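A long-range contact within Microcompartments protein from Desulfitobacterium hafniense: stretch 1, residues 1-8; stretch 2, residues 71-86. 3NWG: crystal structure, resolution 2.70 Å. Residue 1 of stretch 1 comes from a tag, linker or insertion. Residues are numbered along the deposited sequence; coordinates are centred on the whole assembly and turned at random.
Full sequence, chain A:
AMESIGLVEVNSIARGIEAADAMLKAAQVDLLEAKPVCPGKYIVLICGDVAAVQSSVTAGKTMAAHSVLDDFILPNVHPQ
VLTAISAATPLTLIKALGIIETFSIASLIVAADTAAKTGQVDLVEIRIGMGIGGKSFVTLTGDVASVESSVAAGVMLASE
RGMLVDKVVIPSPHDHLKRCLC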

ATOM      1  N   ALA A   1     -34.289  18.236  -9.105  1.00 80.23           N
ATOM      2  CA  ALA A   1     -34.072  17.501  -7.819  1.00 80.18           C
ATOM      3  C   ALA A   1     -32.589  17.225  -7.511  1.00 79.87           C
ATOM      4  O   ALA A   1     -31.780  16.903  -8.408  1.00 79.99           O
ATOM      5  CB  ALA A   1     -34.889  16.182  -7.792  1.00 80.17           C
HETATM    6  N   MSE A   2     -32.244  17.371  -6.232  1.00 78.85           N
HETATM    7  CA  MSE A   2     -30.947  16.922  -5.750  1.00 77.48           C
HETATM    8  C   MSE A   2     -31.083  15.475  -5.240  1.00 76.01           C
HETATM    9  O   MSE A   2     -32.190  15.018  -4.893  1.00 76.30           O
HETATM   10  CB  MSE A   2     -30.375  17.878  -4.681  1.00 77.78           C
HETATM   11  CG  MSE A   2     -28.851  17.966  -4.716  0.50 78.58           C
HETATM   12 SE   MSE A   2     -28.176  18.009  -6.563  0.50 81.04          SE
HETATM   13  CE  MSE A   2     -26.334  17.455  -6.243  0.50 80.47           C
ATOM     14  N   GLU A   3     -29.957  14.765  -5.208  1.00 73.49           N
ATOM     15  CA  GLU A   3     -29.918  13.360  -4.821  1.00 70.91           C
ATOM     16  C   GLU A   3     -30.110  13.131  -3.330  1.00 68.11           C
ATOM     17  O   GLU A   3     -29.959  14.045  -2.531  1.00 68.22           O
ATOM     18  CB  GLU A   3     -28.606  12.747  -5.286  1.00 71.37           C
ATOM     19  CG  GLU A   3     -28.426  12.841  -6.788  1.00 74.95           C
ATOM     20  CD  GLU A   3     -27.139  12.208  -7.253  1.00 80.12           C
ATOM     21  OE1 GLU A   3     -26.350  12.917  -7.925  1.00 81.97           O
ATOM     22  OE2 GLU A   3     -26.909  11.010  -6.932  1.00 82.35           O
ATOM     23  N   SER A   4     -30.467  11.903  -2.970  1.00 74.31           N
ATOM     24  CA  SER A   4     -30.556  11.481  -1.579  1.00 70.13           C
ATOM     25  C   SER A   4     -29.436  10.494  -1.242  1.00 66.59           C
ATOM     26  O   SER A   4     -28.796   9.937  -2.136  1.00 66.58           O
ATOM     27  CB  SER A   4     -31.910  10.835  -1.313  1.00 70.39           C
ATOM     28  OG  SER A   4     -32.947  11.692  -1.745  1.00 72.64           O
ATOM     29  N   ILE A   5     -29.196  10.290   0.048  1.00 62.68           N
ATOM     30  CA  ILE A   5     -28.258   9.265   0.514  1.00 59.05           C
ATOM     31  C   ILE A   5     -28.979   8.298   1.468  1.00 56.89           C
ATOM     32  O   ILE A   5     -29.786   8.730   2.313  1.00 56.85           O
ATOM     33  CB  ILE A   5     -26.993   9.887   1.177  1.00 58.42           C
ATOM     34  CG1 ILE A   5     -26.011   8.798   1.621  1.00 57.21           C
ATOM     35  CG2 ILE A   5     -27.381  10.755   2.350  1.00 58.54           C
ATOM     36  CD1 ILE A   5     -24.646   9.309   1.983  1.00 55.55           C
ATOM     37  N   GLY A   6     -28.702   7.002   1.302  1.00 54.20           N
ATOM     38  CA  GLY A   6     -29.287   5.957   2.131  1.00 51.26           C
ATOM     39  C   GLY A   6     -28.222   5.097   2.775  1.00 49.50           C
ATOM     40  O   GLY A   6     -27.186   4.813   2.165  1.00 48.97           O
ATOM     41  N   LEU A   7     -28.483   4.683   4.012  1.00 47.90           N
ATOM     42  CA  LEU A   7     -27.547   3.885   4.782  1.00 46.63           C
ATOM     43  C   LEU A   7     -28.229   2.701   5.420  1.00 46.55           C
ATOM     44  O   LEU A   7     -29.255   2.842   6.083  1.00 46.73           O
ATOM     45  CB  LEU A   7     -26.923   4.725   5.909  1.00 46.80           C
ATOM     46  CG  LEU A   7     -26.270   3.921   7.034  1.00 45.53           C
ATOM     47  CD1 LEU A   7     -24.824   3.587   6.683  1.00 46.92           C
ATOM     48  CD2 LEU A   7     -26.354   4.633   8.357  1.00 44.98           C
ATOM     49  N   VAL A   8     -27.639   1.530   5.250  1.00 46.21           N
ATOM     50  CA  VAL A   8     -28.063   0.381   6.012  1.00 46.16           C
ATOM     51  C   VAL A   8     -26.857  -0.136   6.789  1.00 46.73           C
ATOM     52  O   VAL A   8     -25.770  -0.315   6.223  1.00 46.20           O
ATOM     53  CB  VAL A   8     -28.738  -0.700   5.117  1.00 46.20           C
ATOM     54  CG1 VAL A   8     -29.002  -1.972   5.894  1.00 47.00           C
ATOM     55  CG2 VAL A   8     -30.059  -0.196   4.571  1.00 45.36           C
ATOM     56  N   ASP A  71     -30.971   1.839   9.659  1.00 53.48           N
ATOM     57  CA  ASP A  71     -31.213   2.271   8.287  1.00 52.28           C
ATOM     58  C   ASP A  71     -31.560   3.747   8.358  1.00 51.97           C
ATOM     59  O   ASP A  71     -32.218   4.180   9.302  1.00 52.67           O
ATOM     60  CB  ASP A  71     -32.382   1.512   7.680  1.00 52.86           C
ATOM     61  CG  ASP A  71     -33.666   1.639   8.517  1.00 55.36           C
ATOM     62  OD1 ASP A  71     -33.769   0.979   9.583  1.00 57.99           O
ATOM     63  OD2 ASP A  71     -34.573   2.399   8.108  1.00 56.08           O
ATOM     64  N   PHE A  72     -31.108   4.517   7.376  1.00 50.79           N
ATOM     65  CA  PHE A  72     -31.272   5.958   7.399  1.00 50.65           C
ATOM     66  C   PHE A  72     -31.306   6.519   5.983  1.00 50.45           C
ATOM     67  O   PHE A  72     -30.630   6.001   5.093  1.00 49.83           O
ATOM     68  CB  PHE A  72     -30.129   6.596   8.199  1.00 50.54           C
ATOM     69  CG  PHE A  72     -30.090   8.104   8.115  1.00 50.78           C
ATOM     70  CD1 PHE A  72     -30.975   8.879   8.860  1.00 52.09           C
ATOM     71  CD2 PHE A  72     -29.188   8.742   7.269  1.00 50.35           C
ATOM     72  CE1 PHE A  72     -30.961  10.263   8.772  1.00 52.34           C
ATOM     73  CE2 PHE A  72     -29.162  10.130   7.171  1.00 50.29           C
ATOM     74  CZ  PHE A  72     -30.047  10.890   7.921  1.00 51.79           C
ATOM     75  N   ILE A  73     -32.088   7.582   5.787  1.00 51.29           N
ATOM     76  CA  ILE A  73     -32.160   8.291   4.503  1.00 51.47           C
ATOM     77  C   ILE A  73     -32.159   9.801   4.687  1.00 52.29           C
ATOM     78  O   ILE A  73     -32.942  10.341   5.480  1.00 52.87           O
ATOM     79  CB  ILE A  73     -33.414   7.889   3.690  1.00 52.40           C
ATOM     80  CG1 ILE A  73     -33.300   6.442   3.187  1.00 50.90           C
ATOM     81  CG2 ILE A  73     -33.636   8.862   2.509  1.00 53.17           C
ATOM     82  CD1 ILE A  73     -34.611   5.863   2.770  1.00 52.35           C
ATOM     83  N   LEU A  74     -31.272  10.475   3.952  1.00 52.39           N
ATOM     84  CA  LEU A  74     -31.191  11.932   3.983  1.00 53.18           C
ATOM     85  C   LEU A  74     -31.415  12.469   2.577  1.00 54.40           C
ATOM     86  O   LEU A  74     -30.543  12.368   1.716  1.00 53.73           O
ATOM     87  CB  LEU A  74     -29.845  12.402   4.560  1.00 52.50           C
ATOM     88  CG  LEU A  74     -29.570  13.849   5.062  1.00 52.16           C
ATOM     89  CD1 LEU A  74     -29.105  14.760   3.955  1.00 51.25           C
ATOM     90  CD2 LEU A  74     -30.752  14.480   5.805  1.00 52.04           C
ATOM     91  N   PRO A  75     -32.610  13.021   2.337  1.00 56.48           N
ATOM     92  CA  PRO A  75     -33.002  13.625   1.069  1.00 58.24           C
ATOM     93  C   PRO A  75     -32.326  14.965   0.824  1.00 59.58           C
ATOM     94  O   PRO A  75     -32.056  15.715   1.769  1.00 59.66           O
ATOM     95  CB  PRO A  75     -34.502  13.847   1.248  1.00 59.48           C
ATOM     96  CG  PRO A  75     -34.658  14.051   2.718  1.00 59.56           C
ATOM     97  CD  PRO A  75     -33.716  13.034   3.309  1.00 57.47           C
ATOM     98  N   ASN A  76     -32.077  15.264  -0.448  1.00 61.27           N
ATOM     99  CA  ASN A  76     -31.518  16.552  -0.864  1.00 63.33           C
ATOM    100  C   ASN A  76     -30.181  16.791  -0.194  1.00 62.04           C
ATOM    101  O   ASN A  76     -29.949  17.847   0.394  1.00 62.40           O
ATOM    102  CB  ASN A  76     -32.488  17.711  -0.573  1.00 65.37           C
ATOM    103  CG  ASN A  76     -33.952  17.361  -0.906  1.00 69.66           C
ATOM    104  OD1 ASN A  76     -34.265  16.736  -1.941  1.00 71.79           O
ATOM    105  ND2 ASN A  76     -34.859  17.770  -0.016  1.00 73.16           N
ATOM    106  N   VAL A  77     -29.317  15.782  -0.267  1.00 60.69           N
ATOM    107  CA  VAL A  77     -28.004  15.852   0.343  1.00 59.66           C
ATOM    108  C   VAL A  77     -27.090  16.756  -0.478  1.00 60.45           C
ATOM    109  O   VAL A  77     -27.174  16.785  -1.713  1.00 61.37           O
ATOM    110  CB  VAL A  77     -27.379  14.455   0.503  1.00 58.42           C
ATOM    111  CG1 VAL A  77     -27.072  13.836  -0.863  1.00 58.90           C
ATOM    112  CG2 VAL A  77     -26.110  14.538   1.357  1.00 57.78           C
ATOM    113  N   HIS A  78     -26.232  17.497   0.215  1.00 60.05           N
ATOM    114  CA  HIS A  78     -25.327  18.415  -0.438  1.00 61.40           C
ATOM    115  C   HIS A  78     -24.294  17.658  -1.276  1.00 61.78           C
ATOM    116  O   HIS A  78     -23.690  16.702  -0.798  1.00 60.71           O
ATOM    117  CB  HIS A  78     -24.642  19.289   0.605  1.00 61.05           C
ATOM    118  CG  HIS A  78     -24.022  20.524   0.037  1.00 62.79           C
ATOM    119  ND1 HIS A  78     -22.765  20.532  -0.531  1.00 63.40           N
ATOM    120  CD2 HIS A  78     -24.495  21.791  -0.070  1.00 64.37           C
ATOM    121  CE1 HIS A  78     -22.485  21.754  -0.954  1.00 65.42           C
ATOM    122  NE2 HIS A  78     -23.520  22.536  -0.689  1.00 65.20           N
ATOM    123  N   PRO A  79     -24.082  18.081  -2.534  1.00 63.71           N
ATOM    124  CA  PRO A  79     -23.152  17.378  -3.427  1.00 64.75           C
ATOM    125  C   PRO A  79     -21.788  17.090  -2.816  1.00 64.80           C
ATOM    126  O   PRO A  79     -21.162  16.095  -3.176  1.00 65.01           O
ATOM    127  CB  PRO A  79     -22.995  18.331  -4.623  1.00 66.45           C
ATOM    128  CG  PRO A  79     -23.802  19.537  -4.311  1.00 66.76           C
ATOM    129  CD  PRO A  79     -24.748  19.200  -3.212  1.00 65.28           C
ATOM    130  N   GLN A  80     -21.337  17.945  -1.899  1.00 65.52           N
ATOM    131  CA  GLN A  80     -20.002  17.810  -1.318  1.00 66.14           C
ATOM    132  C   GLN A  80     -19.917  16.686  -0.315  1.00 65.32           C
ATOM    133  O   GLN A  80     -18.866  16.089  -0.155  1.00 65.13           O
ATOM    134  CB  GLN A  80     -19.559  19.105  -0.655  1.00 66.65           C
ATOM    135  CG  GLN A  80     -19.018  20.135  -1.625  1.00 69.57           C
ATOM    136  CD  GLN A  80     -18.290  21.249  -0.924  1.00 70.41           C
ATOM    137  OE1 GLN A  80     -18.899  22.108  -0.280  1.00 70.17           O
ATOM    138  NE2 GLN A  80     -16.970  21.242  -1.044  1.00 72.22           N
ATOM    139  N   VAL A  81     -21.019  16.410   0.369  1.00 58.17           N
ATOM    140  CA  VAL A  81     -21.083  15.264   1.256  1.00 59.21           C
ATOM    141  C   VAL A  81     -20.770  13.978   0.486  1.00 60.67           C
ATOM    142  O   VAL A  81     -20.003  13.132   0.956  1.00 60.98           O
ATOM    143  CB  VAL A  81     -22.455  15.147   1.927  1.00 58.96           C
ATOM    144  CG1 VAL A  81     -22.547  13.849   2.715  1.00 58.01           C
ATOM    145  CG2 VAL A  81     -22.726  16.371   2.815  1.00 58.20           C
ATOM    146  N   LEU A  82     -21.341  13.844  -0.707  1.00 62.12           N
ATOM    147  CA  LEU A  82     -21.151  12.633  -1.495  1.00 63.56           C
ATOM    148  C   LEU A  82     -19.708  12.504  -1.960  1.00 64.70           C
ATOM    149  O   LEU A  82     -19.078  11.474  -1.740  1.00 65.05           O
ATOM    150  CB  LEU A  82     -22.118  12.582  -2.678  1.00 63.32           C
ATOM    151  CG  LEU A  82     -23.591  12.721  -2.298  1.00 63.92           C
ATOM    152  CD1 LEU A  82     -24.404  13.080  -3.514  1.00 63.86           C
ATOM    153  CD2 LEU A  82     -24.139  11.470  -1.596  1.00 65.04           C
ATOM    154  N   THR A  83     -19.176  13.551  -2.575  1.00 65.96           N
ATOM    155  CA  THR A  83     -17.800  13.498  -3.042  1.00 67.83           C
ATOM    156  C   THR A  83     -16.820  13.263  -1.871  1.00 68.88           C
ATOM    157  O   THR A  83     -15.864  12.504  -2.008  1.00 69.33           O
ATOM    158  CB  THR A  83     -17.420  14.741  -3.896  1.00 67.87           C
ATOM    159  OG1 THR A  83     -17.781  15.938  -3.203  1.00 68.66           O
ATOM    160  CG2 THR A  83     -18.160  14.733  -5.231  1.00 68.47           C
ATOM    161  N   ALA A  84     -17.080  13.879  -0.719  1.00 70.02           N
ATOM    162  CA  ALA A  84     -16.230  13.703   0.459  1.00 71.40           C
ATOM    163  C   ALA A  84     -16.206  12.250   0.910  1.00 72.69           C
ATOM    164  O   ALA A  84     -15.128  11.693   1.138  1.00 72.93           O
ATOM    165  CB  ALA A  84     -16.675  14.608   1.602  1.00 71.03           C
ATOM    166  N   ILE A  85     -17.393  11.646   1.030  1.00 74.37           N
ATOM    167  CA  ILE A  85     -17.539  10.236   1.416  1.00 75.78           C
ATOM    168  C   ILE A  85     -16.759   9.316   0.470  1.00 77.34           C
ATOM    169  O   ILE A  85     -15.961   8.476   0.915  1.00 77.55           O
ATOM    170  CB  ILE A  85     -19.021   9.807   1.475  1.00 75.37           C
ATOM    171  CG1 ILE A  85     -19.660  10.309   2.762  1.00 74.99           C
ATOM    172  CG2 ILE A  85     -19.149   8.296   1.432  1.00 74.80           C
ATOM    173  CD1 ILE A  85     -21.165  10.367   2.713  1.00 74.18           C
ATOM    174  N   SER A  86     -16.975   9.504  -0.830  1.00 78.93           N
ATOM    175  CA  SER A  86     -16.300   8.717  -1.859  1.00 80.59           C
ATOM    176  C   SER A  86     -14.818   9.103  -2.029  1.00 81.70           C
ATOM    177  O   SER A  86     -14.264   8.977  -3.124  1.00 81.84           O
ATOM    178  CB  SER A  86     -17.044   8.863  -3.191  1.00 80.58           C
ATOM    179  OG  SER A  86     -16.994  10.203  -3.646  1.00 80.64           O
TER

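The two stretches are joined as neighbouring antiparallel β-strands, and the chain that leaves the second strand turns into a helix whose apolar side chains pack against the first. The strand axes run at 173° to each other and approach to 4.6 Å. Two hydrogen-bonded pairs carry the ladder. In the first, I5 N donates to L74 O at 3.0 Å and L74 N donates back to I5 O at 2.8 Å; in the second, L7 N reaches F72 O at 2.7 Å and F72 N reaches L7 O at 2.8 Å. Between them lies the non-hydrogen-bonded pair G6 and I73, where the α-carbons come within 4.4 Å and CA-H...O contacts supplement the ladder, G6 CA to F72 O and I73 CA to I5 O both measuring 3.3 Å. Past the last strand residue of the second stretch, the pairing is extended by one more backbone bond, from V77 N to E3 O at 2.9 Å.

Side chains alternate between the two faces of this ladder. I5, L7, F72 and L74 share one face, and I5 is the centre of the contact, with the largest area covered by the partner stretch. Its β-branch lets it pack in two directions: CG2 lies 3.7 Å from L74 CB and 4.1 Å from V77 CG2, while CD1, at the end of an extended side chain with both chi angles t, meets I85 CD1 at 3.7 Å and L82 CD2 at 4.2 Å. L82 and I85 point toward the first stretch from the helix, so this buried isoleucine bridges strand and helix through purely apolar contacts. L7 adds a looser one, its CD2 4.3 Å from F72 CB.

On the other face, G6 has no side chain, and I73 CG1 lies 4.2 Å from G6 CA. V8 CG2 touches D71 CB at 4.2 Å, but the end of the D71 side chain leads away and its carboxylate is hydrogen-bonded elsewhere in the structure. An acidic residue is thus accommodated at the margin, with its methylene against the valine.

At the exposed end, selenomethionine M2 reaches along the turn, its CG 3.6 Å from V77 O and its CE 3.8 Å from P79 CG; the long, flexible side chain spans to the first turn of the helix. There H78 turns away from the contact and caps the helix, its ND1 accepting from Q80 N at 3.3 Å. Altogether the two stretches bury 748 Å², counting both sides.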